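Local coordinates for 5-formyl-3-hydroxy-2-methylpyridine 4-carboxylate 5-dehydrogenase (Mesorhizobium japonicum MAFF 303099, PDB 4OM8) that oxidises 5-formyl-3-hydroxy-2-methylpyridine-4-carboxylate with NAD(+) in vitamin B6 degradation and can also reduce it with NADH to 4-pyridoxate, acting as an NAD(+)-dependent dismutase, at the interface of chains A and B. Coordinates in Å, arbitrary orientation; residue numbers count along the deposited sequence, not the author numbering. Chains: chain A/B, 5-formyl-3-hydroxy-2-methylpyridine 4-carboxylate 5-dehydrogenase.

The interface of chains A and B. Residues chain A 195, 198-199, 202, 212; chain B 190, 229-230.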
ATOM      1  N   LEU A 195      -7.326  -2.914  -5.813  1.00  8.41           N
ATOM      2  CA  LEU A 195      -7.399  -2.736  -7.262  1.00  8.98           C
ATOM      3  C   LEU A 195      -8.831  -2.602  -7.751  1.00  9.07           C
ATOM      4  O   LEU A 195      -9.102  -1.808  -8.648  1.00  8.99           O
ATOM      5  CB  LEU A 195      -6.724  -3.911  -7.979  1.00  9.25           C
ATOM      6  CG  LEU A 195      -5.202  -3.959  -7.825  1.00 10.31           C
ATOM      7  CD1 LEU A 195      -4.655  -5.234  -8.432  1.00 10.76           C
ATOM      8  CD2 LEU A 195      -4.552  -2.743  -8.491  1.00 10.66           C
ATOM      9  N   ALA A 198      -9.771   0.961  -7.099  1.00  8.30           N
ATOM     10  CA  ALA A 198      -8.965   1.873  -7.910  1.00  9.70           C
ATOM     11  C   ALA A 198      -9.395   1.832  -9.375  1.00  8.86           C
ATOM     12  O   ALA A 198      -9.557   2.872 -10.010  1.00 10.58           O
ATOM     13  CB  ALA A 198      -7.486   1.537  -7.783  1.00  8.87           C
ATOM     14  N   VAL A 199      -9.588   0.628  -9.902  1.00  9.19           N
ATOM     15  CA  VAL A 199     -10.014   0.481 -11.287  1.00  9.96           C
ATOM     16  C   VAL A 199     -11.397   1.121 -11.475  1.00 10.64           C
ATOM     17  O   VAL A 199     -11.635   1.810 -12.465  1.00 10.86           O
ATOM     18  CB  VAL A 199     -10.033  -0.999 -11.697  1.00  7.39           C
ATOM     19  CG1 VAL A 199     -10.846  -1.212 -12.997  1.00  9.70           C
ATOM     20  CG2 VAL A 199      -8.592  -1.507 -11.849  1.00  9.57           C
ATOM     21  N   VAL A 202     -11.113   4.968 -11.732  1.00 10.72           N
ATOM     22  CA  VAL A 202     -10.540   5.401 -13.004  1.00 11.38           C
ATOM     23  C   VAL A 202     -11.587   5.223 -14.096  1.00 12.15           C
ATOM     24  O   VAL A 202     -11.853   6.129 -14.884  1.00 14.65           O
ATOM     25  CB  VAL A 202      -9.268   4.618 -13.337  1.00 11.52           C
ATOM     26  CG1 VAL A 202      -8.840   4.857 -14.788  1.00 13.95           C
ATOM     27  CG2 VAL A 202      -8.150   4.992 -12.354  1.00 12.73           C
ATOM     28  N   LEU A 212      -4.399   8.659 -10.027  1.00 12.19           N
ATOM     29  CA  LEU A 212      -4.733   7.547  -9.145  1.00 10.54           C
ATOM     30  C   LEU A 212      -3.440   6.988  -8.534  1.00 10.06           C
ATOM     31  O   LEU A 212      -3.341   6.777  -7.322  1.00 11.50           O
ATOM     32  CB  LEU A 212      -5.485   6.455  -9.930  1.00 10.76           C
ATOM     33  CG  LEU A 212      -6.000   5.186  -9.237  1.00 14.05           C
ATOM     34  CD1 LEU A 212      -4.892   4.186  -8.852  1.00 15.79           C
ATOM     35  CD2 LEU A 212      -6.872   5.530  -8.041  1.00 13.95           C
TER
ATOM     36  N   VAL B 190      -9.962   4.029  -1.699  1.00  7.67           N
ATOM     37  CA  VAL B 190      -9.083   2.912  -1.972  1.00  8.97           C
ATOM     38  C   VAL B 190      -8.568   2.331  -0.645  1.00  8.78           C
ATOM     39  O   VAL B 190      -8.496   1.108  -0.478  1.00  8.26           O
ATOM     40  CB  VAL B 190      -7.928   3.322  -2.902  1.00  8.43           C
ATOM     41  CG1 VAL B 190      -6.975   2.157  -3.120  1.00  8.67           C
ATOM     42  CG2 VAL B 190      -8.478   3.794  -4.248  1.00  8.53           C
ATOM     43  N   PRO B 229      -0.944   1.459  -8.439  1.00  9.99           N
ATOM     44  CA  PRO B 229      -1.813   0.364  -8.903  1.00 11.23           C
ATOM     45  C   PRO B 229      -1.983   0.247 -10.429  1.00 10.11           C
ATOM     46  O   PRO B 229      -1.999  -0.880 -10.926  1.00  9.67           O
ATOM     47  CB  PRO B 229      -3.168   0.690  -8.257  1.00 12.97           C
ATOM     48  CG  PRO B 229      -2.861   1.572  -7.095  1.00 15.04           C
ATOM     49  CD  PRO B 229      -1.602   2.327  -7.440  1.00 10.27           C
ATOM     50  N   MET B 230      -2.137   1.350 -11.152  1.00 10.57           N
ATOM     51  CA  MET B 230      -2.334   1.243 -12.597  1.00 11.14           C
ATOM     52  C   MET B 230      -1.037   0.752 -13.245  1.00 11.19           C
ATOM     53  O   MET B 230      -1.047  -0.137 -14.101  1.00 11.60           O
ATOM     54  CB  MET B 230      -2.790   2.583 -13.184  1.00 12.02           C
ATOM     55  CG  MET B 230      -4.143   3.076 -12.641  1.00 11.80           C
ATOM     56  SD  MET B 230      -5.519   1.924 -12.956  1.00 15.36           S
ATOM     57  CE  MET B 230      -5.713   1.206 -11.344  1.00 15.23           C
TER
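B:Met230 and B:Pro229, in the first turn of helix 229-236, pack against the apolar side chains of helices 187-203 and 209-226 of chain A. B:Met230 buries the most surface of the residues here, 47 Å². Its chain folds back on itself, bent at both chi2 and chi3, which carries the terminal methyl CE in among three chain A side chains. CE of B:Met230 lies 4.0 Å from CB of A:Ala198 and equally far from CG2 of A:Val199, while CD1 of A:Leu212 closes on it from the second helix. Further along helix 187-203, CG2 of A:Val202 reaches to within 4.1 Å of SD, the thioether sulfur of B:Met230, the two side chains running past each other in opposite senses. With an alanine at B:Met230, the thioether and methyl would be gone and the facing surfaces of A:Ala198, A:Val199, A:Val202 and CD1 of A:Leu212 would probably lose apolar cover. The ring of B:Pro229 is held between two leucines: its CB meets CD2 of A:Leu195 at 3.7 Å, and its CG touches CD1 of A:Leu212 at 3.7 Å. In A:Leu212, CG stands anti to the backbone N (chi1 -178°), and chi2 (-73°) then turns CD1 to the proline ring and the methionine. B:Val190 adds a looser contact, its CG2 4.2 Å from CA of A:Ala198. Repeated by the two-fold axis, this helix-to-helix packing helps hold the homodimer together through its C-terminal helical regions.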